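Local coordinates for protein VAL-1 (Chlorella virus, PDB 3GNE) that cleaves alginate as a lyase of polysaccharide lyase family 14, probably by beta-elimination within a jelly-roll beta-sandwich domain of the concanavalin type, at residues A[4-8]-A[18-22]; A[58-64]-A[213-219]; A[155-160]-A[192-197]. All coordinates share one frame; numbering follows the deposited sequence.

The three contacts sit in one beta-sandwich domain made of two antiparallel sheets. Contact 1 closes first along the chain, tying the end of strand 3-6 and Leu7 to the 3-10 turn that leads into strand 21-25, an edge strand of the other sheet. Contact 2 follows, pairing strands 59-63 and 212-221 in that second sheet; its centre lies about 11 Å from that of contact 1, and the two touch because strands 21-25 and 59-63 are neighbours. Contact 3 is nested in the long stretch of chain between the strands of contact 2, centre to centre about 22 Å from contact 2 and about 26 Å from contact 1. Contact 1 thus joins the sheets, contact 2 builds one, and contact 3 fastens a connecting loop to a hairpin.

Contact 1: A[4-8]-A[18-22]; sequences ISTLD and SWNVD. With GOL (glycerol), chain F.
Trp19 and Leu7 make most of this contact, the indole lying beneath the leucine as a flat platform. Leu7 CB comes down over one ring face and stands 3.7 Å from the centroid of the six-membered ring of Trp19. It is only 8° off the ring normal, a well-centred CH-pi contact. The leucine side chain crosses the indole at about a right angle, its CG anti to the backbone N. Of its two methyls, CD2 lies above the rim of the indole at Trp19 CE3, 4.0 Å away, while CD1 sits by Trp19 CB and CG and also meets Val21, 3.9 Å from CG2.

The indole nitrogen is used as well. Trp19 NE1 donates to Ser5 OG over 2.8 Å, but the bond is bent, 134° at the hydrogen, and the hydroxyl oxygen sits 29° out of the ring plane. That oxygen has a second partner, a water 2.7 Å from Ser5 OG that is also hydrogen-bonded to Ser18 OG and so links the two serines.

The contact spans the two sheets of the jelly-roll sandwich at one edge. Strand 3-6 runs along strand 231-241, where Ile4 and Ser5 both face Met240 in a classic beta bulge, and the chain around Trp19 leads into an edge strand of the opposing sheet. Phe61 and Ala63 of that sheet pack against this group, Phe61 on Leu7 and Val21, Ala63 on Trp19 and Val21.

A glycerol, probably left from the crystallisation liquor, bridges the two backbones: Asp8 N donates to its O1 nearly straight, and Ser18 N donates to its O3 at 2.8 Å. Its C1 rests obliquely against Trp19 CD1, and Gly16 O is also hydrogen-bonded to the glycerol.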
# COMPACT_ATOMS: atom_id res chain seq x y z
N ILE A 4 -8.90 8.27 -12.51
CA ILE A 4 -8.14 9.37 -13.08
C ILE A 4 -7.19 8.83 -14.13
O ILE A 4 -7.12 9.36 -15.24
CB ILE A 4 -7.45 10.18 -11.97
CG1 ILE A 4 -8.48 10.74 -10.98
CG2 ILE A 4 -6.58 11.30 -12.56
CD1 ILE A 4 -7.83 11.15 -9.66
N SER A 5 -6.44 7.78 -13.81
CA SER A 5 -5.56 7.22 -14.80
C SER A 5 -5.21 5.79 -14.37
O SER A 5 -5.38 5.42 -13.19
CB SER A 5 -4.25 7.98 -14.97
OG SER A 5 -3.53 8.01 -13.73
N THR A 6 -4.73 5.03 -15.34
CA THR A 6 -4.36 3.63 -15.14
C THR A 6 -2.90 3.47 -15.57
O THR A 6 -2.55 3.90 -16.67
CB THR A 6 -5.26 2.75 -16.01
OG1 THR A 6 -6.62 2.94 -15.62
CG2 THR A 6 -4.86 1.26 -15.84
N LEU A 7 -2.10 2.85 -14.72
CA LEU A 7 -0.71 2.65 -15.09
C LEU A 7 -0.60 1.70 -16.26
O LEU A 7 -1.19 0.61 -16.25
CB LEU A 7 -0.01 2.08 -13.88
CG LEU A 7 1.46 1.70 -14.07
CD1 LEU A 7 2.33 2.89 -14.54
CD2 LEU A 7 1.98 1.11 -12.76
N ASP A 8 0.17 2.10 -17.28
CA ASP A 8 0.48 1.17 -18.36
C ASP A 8 1.74 0.40 -18.00
O ASP A 8 2.87 0.93 -17.96
CB ASP A 8 0.72 2.02 -19.61
CG ASP A 8 1.02 1.16 -20.81
OD1 ASP A 8 1.05 1.75 -21.94
OD2 ASP A 8 1.25 -0.08 -20.70
N SER A 18 2.22 9.02 -17.59
CA SER A 18 1.86 10.12 -16.71
C SER A 18 1.98 9.71 -15.25
O SER A 18 1.79 10.60 -14.39
CB SER A 18 0.45 10.60 -16.97
OG SER A 18 -0.46 9.56 -16.63
N TRP A 19 2.26 8.45 -14.93
CA TRP A 19 2.45 8.10 -13.53
C TRP A 19 3.82 8.55 -13.00
O TRP A 19 3.99 8.58 -11.75
CB TRP A 19 2.30 6.57 -13.30
CG TRP A 19 0.85 6.24 -13.10
CD1 TRP A 19 -0.22 6.70 -13.82
CD2 TRP A 19 0.31 5.37 -12.11
NE1 TRP A 19 -1.40 6.17 -13.33
CE2 TRP A 19 -1.08 5.35 -12.27
CE3 TRP A 19 0.90 4.60 -11.08
CZ2 TRP A 19 -1.92 4.58 -11.45
CZ3 TRP A 19 0.05 3.85 -10.26
CH2 TRP A 19 -1.35 3.85 -10.45
N ASN A 20 4.79 8.85 -13.87
CA ASN A 20 6.12 9.28 -13.37
C ASN A 20 6.69 8.23 -12.40
O ASN A 20 7.05 8.53 -11.25
CB ASN A 20 6.03 10.64 -12.71
CG ASN A 20 5.26 11.65 -13.57
OD1 ASN A 20 4.27 12.26 -13.13
ND2 ASN A 20 5.77 11.82 -14.77
N VAL A 21 6.75 7.01 -12.90
CA VAL A 21 7.26 5.89 -12.09
C VAL A 21 8.76 5.98 -11.98
O VAL A 21 9.44 6.21 -12.98
CB VAL A 21 6.87 4.56 -12.72
CG1 VAL A 21 7.55 3.39 -12.03
CG2 VAL A 21 5.34 4.38 -12.62
N ASP A 22 9.24 5.79 -10.76
CA ASP A 22 10.69 5.84 -10.53
C ASP A 22 11.04 4.74 -9.51
O ASP A 22 10.14 4.14 -8.90
CB ASP A 22 11.10 7.21 -10.01
CG ASP A 22 12.55 7.59 -10.23
OD1 ASP A 22 13.32 6.89 -10.92
OD2 ASP A 22 12.95 8.69 -9.71
C1 GOL F . -0.02 5.87 -17.32
O1 GOL F . 1.00 4.87 -17.34
C2 GOL F . -0.62 5.82 -18.75
O2 GOL F . -1.76 6.65 -18.82
C3 GOL F . 0.48 6.30 -19.72
O3 GOL F . 0.57 7.70 -19.47
O HOH W 1 -1.71 10.02 -14.06

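Contact 2: A[58-64]-A[213-219]; sequences GFSFSAV and SRFDWNT
Asp216 OD1 is gripped twice by Arg214, whose CD packs across the strands on Ser62 CB, 4.0 Å away: NE of Arg214 lies 3.0 Å from Asp216 OD1 and NH2 of Arg214 3.2 Å. Both nitrogens approach from the same face of the carboxylate, while OD1 sits in the guanidinium plane, so this side-on salt bridge fixes the rotation of the arginine head. Asp216 OD2 and Asn218 ND2 are hydrogen-bonded to a glycerol, probably from the crystallisation liquor.

The strands run antiparallel, 178° apart. Phe61 and Trp217 form a hydrogen-bonded pair, with Trp217 N donating to Phe61 O at 2.8 Å; Ala63 and Phe215 form another.

Ser60, Ser62, Asp216 and Asn218 share one face of the sheet; Phe59, Phe61, Phe215 and Trp217 cluster on the opposite one. Phe61 and Phe59 have CG between backbone N and carbonyl carbon (chi1 63° and 71°), which tips both rings across toward strand 212-221. Trp217 CB then sits over the Phe61 face, 3.6 Å from the ring centroid, and Trp217 NE1 over the face of Phe59, 3.2 Å from CZ. Phe61 CZ meets the edge of the Phe215 ring.

Phe75, Trp77, Phe235 and Phe238 meet this cluster from the opposing sheet, giving the interleaved aromatic core of a concanavalin-type jelly-roll sandwich.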
# COMPACT_ATOMS: atom_id res chain seq x y z
N GLY A 58 9.40 -10.25 -4.41
CA GLY A 58 8.49 -9.14 -4.72
C GLY A 58 9.07 -8.19 -5.74
O GLY A 58 9.95 -8.52 -6.51
N PHE A 59 8.53 -6.95 -5.68
CA PHE A 59 9.02 -5.87 -6.55
C PHE A 59 8.51 -4.57 -5.95
O PHE A 59 7.57 -4.59 -5.15
CB PHE A 59 8.61 -6.01 -8.03
CG PHE A 59 7.13 -5.78 -8.34
CD1 PHE A 59 6.77 -4.59 -8.97
CD2 PHE A 59 6.14 -6.69 -8.01
CE1 PHE A 59 5.45 -4.30 -9.30
CE2 PHE A 59 4.80 -6.44 -8.33
CZ PHE A 59 4.48 -5.25 -8.96
N SER A 60 9.13 -3.48 -6.38
CA SER A 60 8.72 -2.17 -5.86
C SER A 60 8.83 -1.12 -6.94
O SER A 60 9.56 -1.28 -7.90
CB SER A 60 9.59 -1.81 -4.64
OG SER A 60 10.92 -1.59 -5.04
N PHE A 61 8.11 -0.01 -6.67
CA PHE A 61 8.30 1.21 -7.49
C PHE A 61 7.61 2.35 -6.74
O PHE A 61 6.77 2.11 -5.90
CB PHE A 61 7.73 1.07 -8.91
CG PHE A 61 6.24 0.85 -9.00
CD1 PHE A 61 5.39 1.97 -9.14
CD2 PHE A 61 5.68 -0.42 -9.02
CE1 PHE A 61 4.03 1.80 -9.28
CE2 PHE A 61 4.30 -0.63 -9.12
CZ PHE A 61 3.51 0.51 -9.25
N SER A 62 7.97 3.59 -7.10
CA SER A 62 7.16 4.71 -6.62
C SER A 62 6.58 5.42 -7.84
O SER A 62 7.03 5.22 -8.97
CB SER A 62 8.00 5.68 -5.78
OG SER A 62 9.07 6.21 -6.57
N ALA A 63 5.58 6.26 -7.56
CA ALA A 63 4.97 7.03 -8.62
C ALA A 63 4.39 8.30 -8.02
O ALA A 63 3.87 8.30 -6.90
CB ALA A 63 3.87 6.26 -9.32
N VAL A 64 4.43 9.37 -8.78
CA VAL A 64 3.76 10.64 -8.41
C VAL A 64 2.92 11.03 -9.62
O VAL A 64 3.35 11.83 -10.46
CB VAL A 64 4.77 11.73 -8.01
CG1 VAL A 64 4.04 12.95 -7.49
CG2 VAL A 64 5.75 11.26 -6.89
N SER A 213 2.17 12.68 -0.98
CA SER A 213 3.35 12.98 -1.84
C SER A 213 3.68 11.90 -2.80
O SER A 213 4.31 12.22 -3.79
CB SER A 213 4.54 13.34 -0.94
OG SER A 213 4.83 12.28 -0.05
N ARG A 214 3.32 10.63 -2.58
CA ARG A 214 3.60 9.62 -3.60
C ARG A 214 2.78 8.38 -3.37
O ARG A 214 2.29 8.13 -2.26
CB ARG A 214 5.09 9.18 -3.66
CG ARG A 214 5.54 8.33 -2.46
CD ARG A 214 7.01 7.94 -2.67
NE ARG A 214 7.54 6.92 -1.76
CZ ARG A 214 7.99 7.15 -0.52
NH1 ARG A 214 7.92 8.41 -0.02
NH2 ARG A 214 8.47 6.14 0.18
N PHE A 215 2.65 7.59 -4.42
CA PHE A 215 2.30 6.18 -4.32
C PHE A 215 3.57 5.37 -4.19
O PHE A 215 4.52 5.59 -4.94
CB PHE A 215 1.57 5.75 -5.60
CG PHE A 215 1.10 4.29 -5.59
CD1 PHE A 215 0.17 3.84 -4.64
CD2 PHE A 215 1.62 3.42 -6.56
CE1 PHE A 215 -0.28 2.51 -4.67
CE2 PHE A 215 1.13 2.11 -6.58
CZ PHE A 215 0.19 1.66 -5.66
N ASP A 216 3.58 4.46 -3.21
CA ASP A 216 4.74 3.63 -3.02
C ASP A 216 4.28 2.19 -3.07
O ASP A 216 3.49 1.73 -2.25
CB ASP A 216 5.35 3.93 -1.65
CG ASP A 216 6.75 3.32 -1.56
OD1 ASP A 216 7.72 3.95 -2.03
OD2 ASP A 216 6.91 2.20 -1.09
N TRP A 217 4.77 1.45 -4.05
CA TRP A 217 4.50 0.04 -4.23
C TRP A 217 5.70 -0.73 -3.72
O TRP A 217 6.81 -0.48 -4.15
CB TRP A 217 4.28 -0.30 -5.71
CG TRP A 217 3.92 -1.76 -5.77
CD1 TRP A 217 4.71 -2.80 -6.18
CD2 TRP A 217 2.66 -2.31 -5.39
NE1 TRP A 217 4.02 -3.96 -6.07
CE2 TRP A 217 2.74 -3.71 -5.60
CE3 TRP A 217 1.47 -1.77 -4.92
CZ2 TRP A 217 1.68 -4.58 -5.33
CZ3 TRP A 217 0.40 -2.63 -4.66
CH2 TRP A 217 0.51 -4.00 -4.87
N ASN A 218 5.54 -1.66 -2.81
CA ASN A 218 6.68 -2.46 -2.38
C ASN A 218 6.12 -3.71 -1.73
O ASN A 218 5.70 -3.71 -0.59
CB ASN A 218 7.54 -1.67 -1.40
CG ASN A 218 8.87 -2.35 -1.21
OD1 ASN A 218 9.07 -3.50 -1.58
ND2 ASN A 218 9.80 -1.62 -0.64
N THR A 219 6.06 -4.80 -2.54
CA THR A 219 5.38 -6.00 -2.07
C THR A 219 6.42 -7.03 -1.65
O THR A 219 7.41 -7.28 -2.32
CB THR A 219 4.44 -6.54 -3.15
OG1 THR A 219 3.74 -7.69 -2.59
CG2 THR A 219 5.11 -7.01 -4.45

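Contact 3: A[155-160]-A[192-197]; sequences DFKNAL and VNGKKE
Phe156 wedges its ring between Asp155 and the hairpin 192-197. Its CG lies anti to the carbonyl carbon (chi1 -66°), which carries the ring in over the hairpin. Val192 CG2 presses on one face, 4.0 Å from the centroid of the Phe156 ring, and Asp155 CB lies over the opposite face toward the rim. Lys195 O meets the ring at its edge, in plane, 3.3 Å from Phe156 CE2. The other branch of Val192, CG1, packs on Ala159 CB.

Lys195 is fully extended, so its chain passes the CE2 corner of the ring and delivers NZ to Asp155 O at 2.8 Å, in the carbonyl plane on a lone pair. A water that accepts from Lys195 NZ also donates to Asp155 OD1. Another water donates to Ala159 O and accepts from Asn193 ND2, while Asn193 OD1 takes the N-H of Arg167.

Glu197 bends at chi2 (-67°), laying its carboxylate almost parallel to that of Asp155, planes 19° apart. Asp155 OD1 and Glu197 OE2 are 3.7 Å apart, a like-charge approach that the nearby ammonium of Lys195 may ease.

Loop 155-160 packs against the side of a two-residue beta-hairpin, closed by a type I' turn, that joins strands 186-192 and 195-202.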
# COMPACT_ATOMS: atom_id res chain seq x y z
N ASP A 155 -12.66 -7.27 9.59
CA ASP A 155 -13.59 -6.98 8.51
C ASP A 155 -13.16 -7.68 7.23
O ASP A 155 -14.02 -7.80 6.34
CB ASP A 155 -13.65 -5.46 8.28
CG ASP A 155 -14.01 -4.66 9.51
OD1 ASP A 155 -15.05 -5.02 10.10
OD2 ASP A 155 -13.26 -3.72 9.84
N PHE A 156 -11.94 -8.16 7.12
CA PHE A 156 -11.46 -8.70 5.86
C PHE A 156 -10.80 -10.04 6.06
O PHE A 156 -9.88 -10.39 5.34
CB PHE A 156 -10.46 -7.74 5.18
CG PHE A 156 -11.09 -6.41 4.76
CD1 PHE A 156 -10.69 -5.23 5.36
CD2 PHE A 156 -12.06 -6.35 3.79
CE1 PHE A 156 -11.21 -3.99 5.00
CE2 PHE A 156 -12.60 -5.14 3.39
CZ PHE A 156 -12.17 -3.97 4.01
N LYS A 157 -11.26 -10.82 7.05
CA LYS A 157 -10.67 -12.15 7.21
C LYS A 157 -10.90 -12.94 5.92
O LYS A 157 -11.98 -12.94 5.32
CB LYS A 157 -11.19 -12.91 8.43
CG LYS A 157 -10.85 -12.29 9.78
CD LYS A 157 -11.13 -13.16 11.00
CE LYS A 157 -11.12 -12.27 12.27
NZ LYS A 157 -9.77 -11.60 12.35
N ASN A 158 -9.86 -13.64 5.48
CA ASN A 158 -9.88 -14.47 4.28
C ASN A 158 -10.49 -13.75 3.09
O ASN A 158 -11.12 -14.35 2.22
CB ASN A 158 -10.63 -15.76 4.64
CG ASN A 158 -10.47 -16.79 3.55
OD1 ASN A 158 -9.35 -17.08 3.09
ND2 ASN A 158 -11.62 -17.34 3.15
N ALA A 159 -10.30 -12.43 3.02
CA ALA A 159 -10.91 -11.68 1.93
C ALA A 159 -10.25 -11.99 0.59
O ALA A 159 -10.89 -11.90 -0.46
CB ALA A 159 -10.85 -10.18 2.21
N LEU A 160 -8.96 -12.29 0.62
CA LEU A 160 -8.22 -12.59 -0.62
C LEU A 160 -8.43 -14.06 -0.97
O LEU A 160 -7.89 -14.96 -0.32
CB LEU A 160 -6.75 -12.26 -0.44
CG LEU A 160 -6.46 -10.81 -0.07
CD1 LEU A 160 -4.97 -10.69 0.30
CD2 LEU A 160 -6.80 -9.88 -1.24
N VAL A 192 -11.96 -4.23 -0.38
CA VAL A 192 -11.52 -5.52 -0.90
C VAL A 192 -12.75 -6.18 -1.51
O VAL A 192 -13.75 -6.43 -0.80
CB VAL A 192 -10.90 -6.47 0.14
CG1 VAL A 192 -10.39 -7.69 -0.59
CG2 VAL A 192 -9.74 -5.75 0.89
N ASN A 193 -12.73 -6.44 -2.81
CA ASN A 193 -13.81 -7.11 -3.54
C ASN A 193 -15.13 -6.48 -3.21
O ASN A 193 -16.14 -7.12 -2.96
CB ASN A 193 -13.81 -8.61 -3.26
CG ASN A 193 -12.53 -9.26 -3.81
OD1 ASN A 193 -12.08 -8.86 -4.90
ND2 ASN A 193 -12.03 -10.22 -3.10
N GLY A 194 -15.19 -5.16 -3.26
CA GLY A 194 -16.40 -4.40 -3.11
C GLY A 194 -16.77 -4.07 -1.68
O GLY A 194 -17.66 -3.25 -1.46
N LYS A 195 -16.13 -4.67 -0.66
CA LYS A 195 -16.45 -4.36 0.73
C LYS A 195 -15.53 -3.23 1.21
O LYS A 195 -14.31 -3.37 1.12
CB LYS A 195 -16.26 -5.54 1.66
CG LYS A 195 -16.50 -5.25 3.13
CD LYS A 195 -16.41 -6.56 3.94
CE LYS A 195 -16.82 -6.22 5.38
NZ LYS A 195 -16.79 -7.37 6.31
N LYS A 196 -16.11 -2.13 1.68
CA LYS A 196 -15.37 -0.94 2.07
C LYS A 196 -15.45 -0.74 3.57
O LYS A 196 -16.57 -0.84 4.15
CB LYS A 196 -16.00 0.28 1.38
CG LYS A 196 -15.31 1.61 1.69
CD LYS A 196 -15.89 2.71 0.82
CE LYS A 196 -15.27 4.09 0.86
NZ LYS A 196 -15.97 4.94 -0.16
N GLU A 197 -14.31 -0.42 4.17
CA GLU A 197 -14.26 0.03 5.56
C GLU A 197 -13.52 1.36 5.64
O GLU A 197 -12.53 1.58 4.91
CB GLU A 197 -13.56 -0.98 6.49
CG GLU A 197 -14.29 -2.34 6.59
CD GLU A 197 -15.63 -2.31 7.27
OE1 GLU A 197 -15.97 -1.35 7.97
OE2 GLU A 197 -16.40 -3.28 7.09
O HOH W 2 -17.15 -6.19 9.00
O HOH W 3 -13.39 -10.92 -0.58